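PDB 5EC0: Alp7A, which binds adenine nucleotides as a plasmid-borne bacterial actin relative and probably polymerises into filaments that segregate plasmid DNA. Local coordinates for residues Met1-Met6 with Val120-Phe125; Ala104-Gln109 with Lys166-Lys171. All coordinates share one frame; numbering follows the deposited sequence.

Interaction 1: Met1-Met6 with Val120-Phe125; sequences MNISRM and VTIEYF
The ring of Phe125 meets Met6 at its edge: SD lies 5.4 Å from the ring centre and 81° off the normal, a Met-aromatic contact, while Met6 CG packs beside CD2 of the ring. The ring of Phe151 stacks on it, and that of Phe101 meets it with the planes at a steep angle. With CG anti to its backbone N (chi1 175°) and an extended chain beyond, the flexible Met6 runs alongside Phe125 and also brings SD to Ile122 CD1 at 3.9 Å. Ile3 continues this apolar face, its CD1 3.8 Å from Val120 CG1; branched residues suit the extended backbone here.

The amide of Asn2 lies on the other face, its plane 36° from the Glu123 carboxylate. ND2 gives OE2 a weak, long bond, and OD1 is 3.2 Å from Thr121 OG1. Glu123 OE1 pairs instead with Lys380.

Beneath the side chains the strands run parallel. Ile3 uses both its backbone N and its O, N to Thr121 O at 2.7 Å and O to Glu123 N at 2.9 Å; past the corner at Ser4 and Glu123, Met6 N bonds Tyr124 O at 2.9 Å.

Met6 and Val120 face helix 95-112, Arg5 and Tyr124 touch helix 364-386, and strands 14-19 and 166-179 flank the pair.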
loop_
_atom_site.group_PDB
_atom_site.type_symbol
_atom_site.label_atom_id
_atom_site.label_comp_id
_atom_site.label_asym_id
_atom_site.label_seq_id
_atom_site.Cartn_x
_atom_site.Cartn_y
_atom_site.Cartn_z
ATOM N N MET A 1 23.737 -5.350 -10.337
ATOM C CA MET A 1 22.500 -6.115 -10.224
ATOM C C MET A 1 21.425 -5.572 -11.156
ATOM O O MET A 1 21.196 -4.365 -11.217
ATOM C CB MET A 1 21.977 -6.105 -8.783
ATOM C CG MET A 1 20.511 -6.516 -8.675
ATOM S SD MET A 1 19.738 -6.313 -7.050
ATOM C CE MET A 1 20.384 -7.748 -6.206
ATOM N N ASN A 2 20.762 -6.470 -11.876
ATOM C CA ASN A 2 19.680 -6.072 -12.754
ATOM C C ASN A 2 18.295 -6.519 -12.277
ATOM O O ASN A 2 18.060 -7.699 -12.022
ATOM C CB ASN A 2 19.922 -6.608 -14.161
ATOM C CG ASN A 2 18.756 -6.333 -15.072
ATOM O OD1 ASN A 2 18.555 -5.200 -15.508
ATOM N ND2 ASN A 2 17.947 -7.354 -15.330
ATOM N N ILE A 3 17.382 -5.556 -12.182
ATOM C CA ILE A 3 15.994 -5.787 -11.787
ATOM C C ILE A 3 15.037 -5.549 -12.958
ATOM O O ILE A 3 15.084 -4.494 -13.583
ATOM C CB ILE A 3 15.580 -4.854 -10.638
ATOM C CG1 ILE A 3 16.344 -5.189 -9.365
ATOM C CG2 ILE A 3 14.063 -4.924 -10.382
ATOM C CD1 ILE A 3 16.037 -4.217 -8.263
ATOM N N SER A 4 14.157 -6.506 -13.243
ATOM C CA SER A 4 13.274 -6.394 -14.399
ATOM C C SER A 4 12.045 -5.540 -14.103
ATOM O O SER A 4 11.680 -4.673 -14.898
ATOM C CB SER A 4 12.829 -7.779 -14.877
ATOM O OG SER A 4 13.946 -8.545 -15.273
ATOM N N ARG A 5 11.398 -5.804 -12.970
ATOM C CA ARG A 5 10.154 -5.130 -12.607
ATOM C C ARG A 5 10.193 -4.689 -11.154
ATOM O O ARG A 5 10.479 -5.490 -10.254
ATOM C CB ARG A 5 8.938 -6.052 -12.823
ATOM C CG ARG A 5 8.816 -6.657 -14.230
ATOM C CD ARG A 5 7.619 -7.626 -14.346
ATOM N NE ARG A 5 7.467 -8.454 -13.142
ATOM C CZ ARG A 5 8.179 -9.545 -12.885
ATOM N NH1 ARG A 5 9.091 -9.953 -13.749
ATOM N NH2 ARG A 5 7.988 -10.224 -11.760
ATOM N N MET A 6 9.919 -3.418 -10.909
ATOM C CA MET A 6 9.757 -2.976 -9.536
ATOM C C MET A 6 8.493 -2.138 -9.380
ATOM O O MET A 6 8.343 -1.090 -10.007
ATOM C CB MET A 6 10.972 -2.187 -9.064
ATOM C CG MET A 6 10.781 -1.619 -7.666
ATOM S SD MET A 6 12.326 -1.002 -7.030
ATOM C CE MET A 6 11.848 -0.497 -5.376
ATOM N N VAL A 120 22.723 -0.837 -9.402
ATOM C CA VAL A 120 21.453 -1.491 -9.696
ATOM C C VAL A 120 20.787 -0.823 -10.890
ATOM O O VAL A 120 20.585 0.397 -10.885
ATOM C CB VAL A 120 20.477 -1.447 -8.485
ATOM C CG1 VAL A 120 19.087 -1.953 -8.887
ATOM C CG2 VAL A 120 21.028 -2.258 -7.334
ATOM N N THR A 121 20.467 -1.618 -11.909
ATOM C CA THR A 121 19.605 -1.178 -13.001
ATOM C C THR A 121 18.178 -1.745 -12.856
ATOM O O THR A 121 17.986 -2.927 -12.584
ATOM C CB THR A 121 20.177 -1.587 -14.385
ATOM O OG1 THR A 121 20.577 -2.963 -14.349
ATOM C CG2 THR A 121 21.373 -0.739 -14.749
ATOM N N ILE A 122 17.183 -0.879 -13.026
ATOM C CA ILE A 122 15.780 -1.268 -12.997
ATOM C C ILE A 122 15.144 -0.980 -14.365
ATOM O O ILE A 122 15.085 0.180 -14.798
ATOM C CB ILE A 122 14.993 -0.509 -11.899
ATOM C CG1 ILE A 122 15.563 -0.818 -10.516
ATOM C CG2 ILE A 122 13.505 -0.850 -11.960
ATOM C CD1 ILE A 122 15.166 0.194 -9.470
ATOM N N GLU A 123 14.688 -2.024 -15.053
ATOM C CA GLU A 123 14.157 -1.855 -16.410
ATOM C C GLU A 123 12.834 -1.111 -16.384
ATOM O O GLU A 123 12.605 -0.219 -17.190
ATOM C CB GLU A 123 13.978 -3.206 -17.095
ATOM C CG GLU A 123 15.278 -3.962 -17.277
ATOM C CD GLU A 123 15.108 -5.230 -18.093
ATOM O OE1 GLU A 123 14.163 -5.296 -18.906
ATOM O OE2 GLU A 123 15.922 -6.156 -17.919
ATOM N N TYR A 124 11.985 -1.467 -15.424
ATOM C CA TYR A 124 10.634 -0.938 -15.363
ATOM C C TYR A 124 10.203 -0.696 -13.915
ATOM O O TYR A 124 9.989 -1.642 -13.159
ATOM C CB TYR A 124 9.665 -1.901 -16.060
ATOM C CG TYR A 124 8.315 -1.298 -16.348
ATOM C CD1 TYR A 124 8.187 -0.237 -17.244
ATOM C CD2 TYR A 124 7.158 -1.800 -15.749
ATOM C CE1 TYR A 124 6.944 0.324 -17.534
ATOM C CE2 TYR A 124 5.904 -1.240 -16.030
ATOM C CZ TYR A 124 5.807 -0.179 -16.919
ATOM O OH TYR A 124 4.581 0.370 -17.203
ATOM N N PHE A 125 10.129 0.575 -13.535
ATOM C CA PHE A 125 9.659 0.984 -12.216
ATOM C C PHE A 125 8.222 1.435 -12.350
ATOM O O PHE A 125 7.872 2.155 -13.295
ATOM C CB PHE A 125 10.526 2.120 -11.643
ATOM C CG PHE A 125 10.036 2.673 -10.312
ATOM C CD1 PHE A 125 9.108 3.708 -10.262
ATOM C CD2 PHE A 125 10.535 2.172 -9.106
ATOM C CE1 PHE A 125 8.671 4.214 -9.046
ATOM C CE2 PHE A 125 10.099 2.674 -7.890
ATOM C CZ PHE A 125 9.176 3.687 -7.855
#

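Interaction 2: Ala104-Gln109 with Lys166-Lys171; sequences ATAYYQ and KELTIK
Gln109 and Lys166 meet through their polar ends, NZ standing 2.9 Å from OE1 in a hydrogen bond, at one end of a helix-on-sheet packing in the actin-like fold. The ammonium sits above the carbonyl plane of the amide, 39° out of it, and the two side chains slant across each other. Next along the strand, Leu168 points its fork at the helix: CD2 lies 3.6 Å from Ala106 CA, and CD1 is 3.9 Å from Gln109 CG. The small alanine lets the leucine come right up to the helix backbone. Ile170 and Thr105 then reach toward each other tip to tip, with CD1 of the isoleucine 3.8 Å from CG2 of the threonine.

Alternation in the strand explains why Lys166, Leu168 and Ile170 share this face, and the helical spacing of Thr105, Ala106 and Gln109 presents them to it. The segment axes pass 9.9 Å apart at 109°, so the helix lies crosswise over the strand.

A second shell fixes the polar groups. Lys166 NZ also bonds the carbonyls of Asp117 and Arg115, while Gln109 NE2 donates one of its hydrogens to Lys114 O; amide and ammonium are thus both tied to the chain that follows the helix. Val159 touches Ala106 from the adjoining strand, and Val120 packs against Thr105 and Gln109. Thr105 has CG2 anti to its backbone N, which turns the methyl to Ile170, while OG1 lies beside that N and bonds Phe101 O, one turn earlier.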
loop_
_atom_site.group_PDB
_atom_site.type_symbol
_atom_site.label_atom_id
_atom_site.label_comp_id
_atom_site.label_asym_id
_atom_site.label_seq_id
_atom_site.Cartn_x
_atom_site.Cartn_y
_atom_site.Cartn_z
ATOM N N ALA A 104 14.819 1.076 0.257
ATOM C CA ALA A 104 14.229 -0.205 -0.119
ATOM C C ALA A 104 15.092 -0.927 -1.153
ATOM O O ALA A 104 15.423 -2.098 -0.981
ATOM C CB ALA A 104 12.794 -0.015 -0.656
ATOM N N THR A 105 15.446 -0.219 -2.223
ATOM C CA THR A 105 16.255 -0.798 -3.285
ATOM C C THR A 105 17.633 -1.256 -2.740
ATOM O O THR A 105 18.137 -2.307 -3.121
ATOM C CB THR A 105 16.463 0.206 -4.435
ATOM O OG1 THR A 105 15.195 0.685 -4.911
ATOM C CG2 THR A 105 17.240 -0.445 -5.577
ATOM N N ALA A 106 18.236 -0.456 -1.863
ATOM C CA ALA A 106 19.537 -0.792 -1.296
ATOM C C ALA A 106 19.420 -2.024 -0.402
ATOM O O ALA A 106 20.318 -2.877 -0.363
ATOM C CB ALA A 106 20.102 0.382 -0.517
ATOM N N TYR A 107 18.296 -2.120 0.302
ATOM C CA TYR A 107 18.024 -3.286 1.128
ATOM C C TYR A 107 17.927 -4.558 0.287
ATOM O O TYR A 107 18.517 -5.594 0.619
ATOM C CB TYR A 107 16.736 -3.102 1.916
ATOM C CG TYR A 107 16.284 -4.395 2.542
ATOM C CD1 TYR A 107 17.045 -5.011 3.532
ATOM C CD2 TYR A 107 15.115 -5.019 2.126
ATOM C CE1 TYR A 107 16.644 -6.203 4.104
ATOM C CE2 TYR A 107 14.706 -6.209 2.693
ATOM C CZ TYR A 107 15.481 -6.793 3.684
ATOM O OH TYR A 107 15.079 -7.977 4.241
ATOM N N TYR A 108 17.168 -4.482 -0.799
ATOM C CA TYR A 108 17.008 -5.635 -1.677
ATOM C C TYR A 108 18.353 -6.031 -2.280
ATOM O O TYR A 108 18.651 -7.221 -2.419
ATOM C CB TYR A 108 15.995 -5.341 -2.779
ATOM C CG TYR A 108 15.794 -6.493 -3.733
ATOM C CD1 TYR A 108 14.867 -7.500 -3.454
ATOM C CD2 TYR A 108 16.514 -6.571 -4.920
ATOM C CE1 TYR A 108 14.666 -8.553 -4.329
ATOM C CE2 TYR A 108 16.331 -7.632 -5.802
ATOM C CZ TYR A 108 15.402 -8.618 -5.505
ATOM O OH TYR A 108 15.209 -9.667 -6.387
ATOM N N GLN A 109 19.168 -5.031 -2.626
ATOM C CA GLN A 109 20.491 -5.302 -3.182
ATOM C C GLN A 109 21.364 -6.034 -2.167
ATOM O O GLN A 109 22.076 -6.975 -2.523
ATOM C CB GLN A 109 21.183 -4.013 -3.624
ATOM C CG GLN A 109 22.362 -4.240 -4.548
ATOM C CD GLN A 109 23.650 -4.708 -3.841
ATOM O OE1 GLN A 109 24.002 -4.228 -2.757
ATOM N NE2 GLN A 109 24.355 -5.648 -4.468
ATOM N N LYS A 166 28.097 1.250 1.644
ATOM C CA LYS A 166 28.454 1.445 0.237
ATOM C C LYS A 166 27.656 2.619 -0.296
ATOM O O LYS A 166 26.633 2.987 0.280
ATOM C CB LYS A 166 28.170 0.195 -0.614
ATOM C CG LYS A 166 26.700 -0.201 -0.683
ATOM C CD LYS A 166 26.433 -1.221 -1.789
ATOM C CE LYS A 166 27.039 -2.582 -1.457
ATOM N NZ LYS A 166 26.800 -3.585 -2.532
ATOM N N GLU A 167 28.123 3.199 -1.394
ATOM C CA GLU A 167 27.280 4.076 -2.199
ATOM C C GLU A 167 26.759 3.317 -3.423
ATOM O O GLU A 167 27.526 2.847 -4.270
ATOM C CB GLU A 167 28.030 5.333 -2.641
ATOM C CG GLU A 167 27.106 6.389 -3.218
ATOM C CD GLU A 167 27.823 7.687 -3.542
ATOM O OE1 GLU A 167 29.024 7.632 -3.908
ATOM O OE2 GLU A 167 27.183 8.760 -3.421
ATOM N N LEU A 168 25.443 3.205 -3.510
ATOM C CA LEU A 168 24.821 2.446 -4.571
ATOM C C LEU A 168 24.319 3.402 -5.644
ATOM O O LEU A 168 23.583 4.356 -5.342
ATOM C CB LEU A 168 23.673 1.609 -3.998
ATOM C CG LEU A 168 23.058 0.424 -4.732
ATOM C CD1 LEU A 168 23.999 -0.758 -4.734
ATOM C CD2 LEU A 168 21.753 0.051 -4.044
ATOM N N THR A 169 24.731 3.173 -6.888
ATOM C CA THR A 169 24.103 3.882 -8.009
ATOM C C THR A 169 22.909 3.076 -8.513
ATOM O O THR A 169 23.035 1.886 -8.808
ATOM C CB THR A 169 25.088 4.135 -9.157
ATOM O OG1 THR A 169 26.205 4.869 -8.661
ATOM C CG2 THR A 169 24.445 4.943 -10.266
ATOM N N ILE A 170 21.752 3.731 -8.596
ATOM C CA ILE A 170 20.512 3.096 -9.044
ATOM C C ILE A 170 20.001 3.772 -10.321
ATOM O O ILE A 170 19.693 4.969 -10.317
ATOM C CB ILE A 170 19.407 3.156 -7.941
ATOM C CG1 ILE A 170 19.856 2.390 -6.694
ATOM C CG2 ILE A 170 18.091 2.613 -8.441
ATOM C CD1 ILE A 170 19.108 2.804 -5.426
ATOM N N LYS A 171 19.913 2.997 -11.403
ATOM C CA LYS A 171 19.484 3.511 -12.705
ATOM C C LYS A 171 18.136 2.958 -13.114
ATOM O O LYS A 171 17.984 1.756 -13.351
ATOM C CB LYS A 171 20.514 3.195 -13.789
ATOM C CG LYS A 171 21.809 4.006 -13.646
ATOM C CD LYS A 171 22.932 3.407 -14.475
ATOM C CE LYS A 171 24.165 4.284 -14.444
ATOM N NZ LYS A 171 25.333 3.599 -15.064
#

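How the interactions relate
From the N terminus, residues 1-6 begin the first strand, and interaction 1 closes a long loop when strand 119-129 comes in parallel beside it. Helix 95-112, which supplies residues 104-109, lies inside that loop, whereas its partner 166-171 comes after it; interaction 2 closes a second loop, from the helix through strand 119-129 to strand 166-179, so the two contacts cross rather than nest. They share one sheet: strand 119-129 is flanked by 2-10 and 166-179, and Val120 O lies 2.7 Å from Lys171 N in a probable hydrogen bond. The helix also reaches interaction 1, where Met6 CE packs 3.6 Å from Thr105 OG1 and Val120 CG2 lies against Gln109 CG.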